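Local atomic coordinates of aldose 1-epimerase (Caenorhabditis elegans, PDB entry 1LUR), a protein that probably catalyses the interconversion of the alpha and beta anomers of aldose sugars, as in other aldose 1-epimerases (galactose mutarotases). Residues L153-H158 / I331-S336; P119-F124 / D142-V147. All blocks are in the same frame, centred on the assembly; numbering follows the deposited sequence.

Following the chain from the N terminus, contact 2 comes first: strand 121-129 leads through helix 130-133 into strand 138-147, which runs back beside it, so residues 119-124 and 142-147 close a short loop of 17 residues. A short connection then leads into strand 152-160. Contact 1 closes a much longer loop, in which 172 residues separate 153-158 from 331-336 and include strands of two sheets. The two loops follow in series, neither nesting nor crossing. In space they adjoin, because strands 138-147 and 152-160 are neighbours in the sheet: Ile-154 N lies 2.7 Å from Thr-146 O, a probable hydrogen bond. Four neighbouring strands of one antiparallel sheet are thus tied together, bringing the C-terminal strand 327-337 against an earlier hairpin.

Contact 1: residues L153-H158 / I331-S336; sequences LIIEHH and IVYTFS
Leu-153 N donates to Tyr-333 O over 2.7 Å, the shortest of four backbone bonds that pair strands 152-160 and 327-337 within the large antiparallel sheet of this galactose mutarotase-like beta-sandwich. The angle of 171° between the segment directions confirms the antiparallel course. Leu-153 and Tyr-333 form one hydrogen-bonded pair, Ile-155 and Ile-331 the next, and Ile-154 and Val-332 stand between them as a non-hydrogen-bonded pair. Leu-153 O has a double role: it accepts the nearly straight bond from Tyr-333 N (N-H...O 174°) and also lies in the plane of the Tyr-333 ring, at its edge, 3.4 Å from CD1. Tyr-333 CG sits beside its own backbone N, anti to the carbonyl carbon (chi1 -58°), and the ring carried on it reaches across to Ile-155. There Ile-155 CD1 approaches Tyr-333 CE1 at 3.5 Å, and the two side chains cross obliquely. An alanine at Tyr-333 would keep CB against Leu-153 but lacks the ring, which would probably open a gap beside Ile-155 CD1 and leave Trp-175 without its ring neighbour. Next along this face, Leu-153 CB comes to the edge of the Phe-335 ring, 3.8 Å from CE1 and near its plane, while Leu-37 of strand 33-40 packs on both Leu-153 and Phe-335. On the other face of the sheet, Ile-154 and Val-332 lie side by side, pointing the same way, with CG1 of Ile-154 4.2 Å from CG1 of Val-332.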
loop_
_atom_site.group_PDB
_atom_site.type_symbol
_atom_site.label_atom_id
_atom_site.label_comp_id
_atom_site.label_asym_id
_atom_site.label_seq_id
_atom_site.Cartn_x
_atom_site.Cartn_y
_atom_site.Cartn_z
ATOM N N LEU A 153 11.283 4.702 7.240
ATOM C CA LEU A 153 10.772 5.290 6.016
ATOM C C LEU A 153 9.393 5.723 6.495
ATOM O O LEU A 153 8.597 4.894 6.948
ATOM C CB LEU A 153 10.621 4.261 4.894
ATOM C CG LEU A 153 9.783 4.774 3.711
ATOM C CD1 LEU A 153 10.487 5.953 3.037
ATOM C CD2 LEU A 153 9.565 3.650 2.711
ATOM N N ILE A 154 9.131 7.020 6.449
ATOM C CA ILE A 154 7.842 7.532 6.884
ATOM C C ILE A 154 7.031 8.002 5.686
ATOM O O ILE A 154 7.515 8.790 4.864
ATOM C CB ILE A 154 8.010 8.721 7.853
ATOM C CG1 ILE A 154 8.683 8.249 9.144
ATOM C CG2 ILE A 154 6.653 9.356 8.141
ATOM C CD1 ILE A 154 9.037 9.373 10.093
ATOM N N ILE A 155 5.805 7.499 5.578
ATOM C CA ILE A 155 4.932 7.884 4.482
ATOM C C ILE A 155 3.767 8.629 5.109
ATOM O O ILE A 155 3.064 8.094 5.968
ATOM C CB ILE A 155 4.338 6.684 3.707
ATOM C CG1 ILE A 155 5.442 5.824 3.091
ATOM C CG2 ILE A 155 3.427 7.206 2.595
ATOM C CD1 ILE A 155 4.906 4.671 2.250
ATOM N N GLU A 156 3.580 9.874 4.698
ATOM C CA GLU A 156 2.493 10.678 5.224
ATOM C C GLU A 156 1.497 10.878 4.102
ATOM O O GLU A 156 1.881 11.109 2.958
ATOM C CB GLU A 156 2.990 12.041 5.678
ATOM C CG GLU A 156 3.891 12.011 6.883
ATOM C CD GLU A 156 4.584 13.337 7.084
ATOM O OE1 GLU A 156 3.881 14.364 7.248
ATOM O OE2 GLU A 156 5.832 13.353 7.066
ATOM N N HIS A 157 0.221 10.777 4.443
ATOM C CA HIS A 157 -0.855 10.948 3.483
ATOM C C HIS A 157 -1.694 12.112 4.002
ATOM O O HIS A 157 -2.241 12.042 5.092
ATOM C CB HIS A 157 -1.697 9.667 3.411
ATOM C CG HIS A 157 -1.038 8.551 2.661
ATOM N ND1 HIS A 157 -1.522 7.259 2.675
ATOM C CD2 HIS A 157 0.042 8.540 1.845
ATOM C CE1 HIS A 157 -0.768 6.502 1.896
ATOM N NE2 HIS A 157 0.187 7.256 1.380
ATOM N N HIS A 158 -1.771 13.187 3.226
ATOM C CA HIS A 158 -2.539 14.358 3.621
ATOM C C HIS A 158 -3.449 14.810 2.486
ATOM O O HIS A 158 -3.143 14.586 1.319
ATOM C CB HIS A 158 -1.589 15.505 3.987
ATOM C CG HIS A 158 -2.290 16.796 4.280
ATOM N ND1 HIS A 158 -2.961 17.031 5.462
ATOM C CD2 HIS A 158 -2.442 17.915 3.532
ATOM C CE1 HIS A 158 -3.495 18.239 5.429
ATOM N NE2 HIS A 158 -3.195 18.796 4.269
ATOM N N ILE A 331 2.329 6.087 7.825
ATOM C CA ILE A 331 2.809 4.717 7.855
ATOM C C ILE A 331 4.293 4.820 8.153
ATOM O O ILE A 331 5.017 5.519 7.441
ATOM C CB ILE A 331 2.652 4.027 6.486
ATOM C CG1 ILE A 331 1.206 4.123 5.998
ATOM C CG2 ILE A 331 3.038 2.571 6.604
ATOM C CD1 ILE A 331 1.004 3.625 4.567
ATOM N N VAL A 332 4.747 4.147 9.207
ATOM C CA VAL A 332 6.160 4.191 9.558
ATOM C C VAL A 332 6.794 2.815 9.400
ATOM O O VAL A 332 6.406 1.869 10.086
ATOM C CB VAL A 332 6.369 4.674 11.012
ATOM C CG1 VAL A 332 7.872 4.780 11.316
ATOM C CG2 VAL A 332 5.698 6.021 11.206
ATOM N N TYR A 333 7.744 2.704 8.472
ATOM C CA TYR A 333 8.436 1.446 8.225
ATOM C C TYR A 333 9.806 1.534 8.886
ATOM O O TYR A 333 10.584 2.444 8.588
ATOM C CB TYR A 333 8.663 1.200 6.728
ATOM C CG TYR A 333 7.425 1.174 5.870
ATOM C CD1 TYR A 333 6.739 2.347 5.569
ATOM C CD2 TYR A 333 6.957 -0.024 5.327
ATOM C CE1 TYR A 333 5.621 2.330 4.746
ATOM C CE2 TYR A 333 5.839 -0.051 4.503
ATOM C CZ TYR A 333 5.177 1.125 4.217
ATOM O OH TYR A 333 4.069 1.108 3.400
ATOM N N THR A 334 10.101 0.601 9.783
ATOM C CA THR A 334 11.393 0.600 10.461
ATOM C C THR A 334 12.173 -0.609 9.975
ATOM O O THR A 334 11.682 -1.735 10.043
ATOM C CB THR A 334 11.247 0.500 11.992
ATOM O OG1 THR A 334 10.529 1.637 12.483
ATOM C CG2 THR A 334 12.621 0.462 12.652
ATOM N N PHE A 335 13.384 -0.371 9.480
ATOM C CA PHE A 335 14.228 -1.444 8.984
ATOM C C PHE A 335 15.325 -1.757 9.993
ATOM O O PHE A 335 15.954 -0.851 10.542
ATOM C CB PHE A 335 14.833 -1.052 7.637
ATOM C CG PHE A 335 13.805 -0.688 6.605
ATOM C CD1 PHE A 335 13.380 0.630 6.457
ATOM C CD2 PHE A 335 13.217 -1.674 5.818
ATOM C CE1 PHE A 335 12.383 0.961 5.545
ATOM C CE2 PHE A 335 12.215 -1.355 4.900
ATOM C CZ PHE A 335 11.799 -0.034 4.766
ATOM N N SER A 336 15.538 -3.045 10.241
ATOM C CA SER A 336 16.554 -3.488 11.187
ATOM C C SER A 336 17.025 -4.893 10.844
ATOM O O SER A 336 16.793 -5.388 9.739
ATOM C CB SER A 336 15.976 -3.489 12.599
ATOM O OG SER A 336 14.923 -4.437 12.702
#

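Contact 2: residues P119-F124 / D142-V147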
loop_
_atom_site.group_PDB
_atom_site.type_symbol
_atom_site.label_atom_id
_atom_site.label_comp_id
_atom_site.label_asym_id
_atom_site.label_seq_id
_atom_site.Cartn_x
_atom_site.Cartn_y
_atom_site.Cartn_z
ATOM N N PRO A 119 17.491 16.175 0.647
ATOM C CA PRO A 119 18.310 14.966 0.730
ATOM C C PRO A 119 17.647 13.732 1.343
ATOM O O PRO A 119 17.919 12.611 0.917
ATOM C CB PRO A 119 19.511 15.428 1.545
ATOM C CG PRO A 119 19.671 16.846 1.098
ATOM C CD PRO A 119 18.246 17.346 1.133
ATOM N N GLU A 120 16.783 13.928 2.336
ATOM C CA GLU A 120 16.124 12.791 2.973
ATOM C C GLU A 120 14.600 12.782 2.900
ATOM O O GLU A 120 13.951 11.964 3.559
ATOM C CB GLU A 120 16.551 12.707 4.441
ATOM C CG GLU A 120 15.918 13.759 5.336
ATOM C CD GLU A 120 16.143 15.172 4.833
ATOM O OE1 GLU A 120 17.310 15.618 4.798
ATOM O OE2 GLU A 120 15.149 15.838 4.467
ATOM N N SER A 121 14.024 13.670 2.097
ATOM C CA SER A 121 12.568 13.718 1.982
ATOM C C SER A 121 12.096 14.280 0.643
ATOM O O SER A 121 12.818 15.020 -0.023
ATOM C CB SER A 121 12.002 14.569 3.127
ATOM O OG SER A 121 10.592 14.663 3.078
ATOM N N VAL A 122 10.875 13.918 0.259
ATOM C CA VAL A 122 10.283 14.380 -0.989
ATOM C C VAL A 122 8.767 14.365 -0.830
ATOM O O VAL A 122 8.207 13.424 -0.265
ATOM C CB VAL A 122 10.684 13.479 -2.194
ATOM C CG1 VAL A 122 10.209 12.050 -1.963
ATOM C CG2 VAL A 122 10.086 14.033 -3.483
ATOM N N SER A 123 8.108 15.418 -1.301
ATOM C CA SER A 123 6.659 15.502 -1.204
ATOM C C SER A 123 6.059 15.666 -2.590
ATOM O O SER A 123 6.608 16.374 -3.434
ATOM C CB SER A 123 6.235 16.674 -0.320
ATOM O OG SER A 123 6.717 16.526 1.006
ATOM N N PHE A 124 4.935 14.991 -2.819
ATOM C CA PHE A 124 4.234 15.041 -4.097
ATOM C C PHE A 124 2.824 15.543 -3.846
ATOM O O PHE A 124 2.266 15.328 -2.773
ATOM C CB PHE A 124 4.121 13.650 -4.724
ATOM C CG PHE A 124 5.436 12.980 -4.984
ATOM C CD1 PHE A 124 5.866 11.932 -4.181
ATOM C CD2 PHE A 124 6.236 13.378 -6.053
ATOM C CE1 PHE A 124 7.073 11.283 -4.438
ATOM C CE2 PHE A 124 7.445 12.739 -6.319
ATOM C CZ PHE A 124 7.863 11.687 -5.509
ATOM N N ASP A 142 -1.536 15.334 -0.933
ATOM C CA ASP A 142 -0.104 15.512 -0.766
ATOM C C ASP A 142 0.454 14.296 -0.036
ATOM O O ASP A 142 -0.051 13.908 1.017
ATOM C CB ASP A 142 0.187 16.788 0.030
ATOM C CG ASP A 142 0.094 18.038 -0.825
ATOM O OD1 ASP A 142 -0.967 18.269 -1.447
ATOM O OD2 ASP A 142 1.093 18.790 -0.880
ATOM N N VAL A 143 1.485 13.691 -0.618
ATOM C CA VAL A 143 2.125 12.518 -0.041
ATOM C C VAL A 143 3.612 12.786 0.144
ATOM O O VAL A 143 4.283 13.278 -0.770
ATOM C CB VAL A 143 1.948 11.289 -0.956
ATOM C CG1 VAL A 143 2.915 10.185 -0.550
ATOM C CG2 VAL A 143 0.510 10.796 -0.871
ATOM N N THR A 144 4.125 12.455 1.325
ATOM C CA THR A 144 5.537 12.669 1.612
ATOM C C THR A 144 6.249 11.395 2.031
ATOM O O THR A 144 5.694 10.572 2.762
ATOM C CB THR A 144 5.729 13.711 2.747
ATOM O OG1 THR A 144 5.083 14.940 2.392
ATOM C CG2 THR A 144 7.226 13.976 2.984
ATOM N N TYR A 145 7.469 11.228 1.528
ATOM C CA TYR A 145 8.290 10.074 1.846
ATOM C C TYR A 145 9.500 10.683 2.541
ATOM O O TYR A 145 10.124 11.605 2.005
ATOM C CB TYR A 145 8.765 9.339 0.599
ATOM C CG TYR A 145 7.709 8.546 -0.122
ATOM C CD1 TYR A 145 6.985 9.109 -1.176
ATOM C CD2 TYR A 145 7.484 7.205 0.192
ATOM C CE1 TYR A 145 6.073 8.353 -1.909
ATOM C CE2 TYR A 145 6.569 6.438 -0.536
ATOM C CZ TYR A 145 5.872 7.021 -1.589
ATOM O OH TYR A 145 5.003 6.264 -2.341
ATOM N N THR A 146 9.825 10.179 3.724
ATOM C CA THR A 146 10.961 10.688 4.477
ATOM C C THR A 146 11.726 9.548 5.136
ATOM O O THR A 146 11.129 8.588 5.620
ATOM C CB THR A 146 10.485 11.656 5.582
ATOM O OG1 THR A 146 9.774 12.754 4.990
ATOM C CG2 THR A 146 11.675 12.189 6.391
ATOM N N VAL A 147 13.049 9.637 5.123
ATOM C CA VAL A 147 13.881 8.612 5.741
ATOM C C VAL A 147 14.609 9.339 6.867
ATOM O O VAL A 147 14.945 10.514 6.722
ATOM C CB VAL A 147 14.915 8.029 4.763
ATOM C CG1 VAL A 147 14.228 7.118 3.759
ATOM C CG2 VAL A 147 15.652 9.161 4.049
#
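Tyr-145 packs against Val-122 and Phe-124 on one face of an antiparallel strand pair, part of the large sheet of the mutarotase beta-sandwich. Its CB lies 4.0 Å from Val-122 CG1, the two side chains side by side and pointing the same way. Farther out, Tyr-145 CD1 reaches the edge of the Phe-124 ring, near its plane, 3.9 Å from CE1. Tyr-145 CE1 is almost as close to that same Phe-124 CE1, and on the other flank CE2 meets Ile-155. At the tip, OH hydrogen-bonds to Ala-32 O, so a polar end within apolar packing is satisfied. Beneath the rings the backbones are bonded in regular antiparallel fashion: Phe-124 N gives Val-143 O a bond of 2.7 Å, and the Val-122 and Tyr-145 amides and carbonyls bond to each other. The other face is hydroxyl-rich. Ser-123 OG and Thr-144 OG1 share a hydrogen bond of 2.7 Å, helped by OG1 standing beside the Thr-144 backbone N (chi1 -57°). Ser-121 OG and Thr-146 OG1 form a second at 2.8 Å. Thr-144 CG2 touches both serine hydroxyls, 3.3 Å from Ser-123 OG and 3.4 Å from Ser-121 OG.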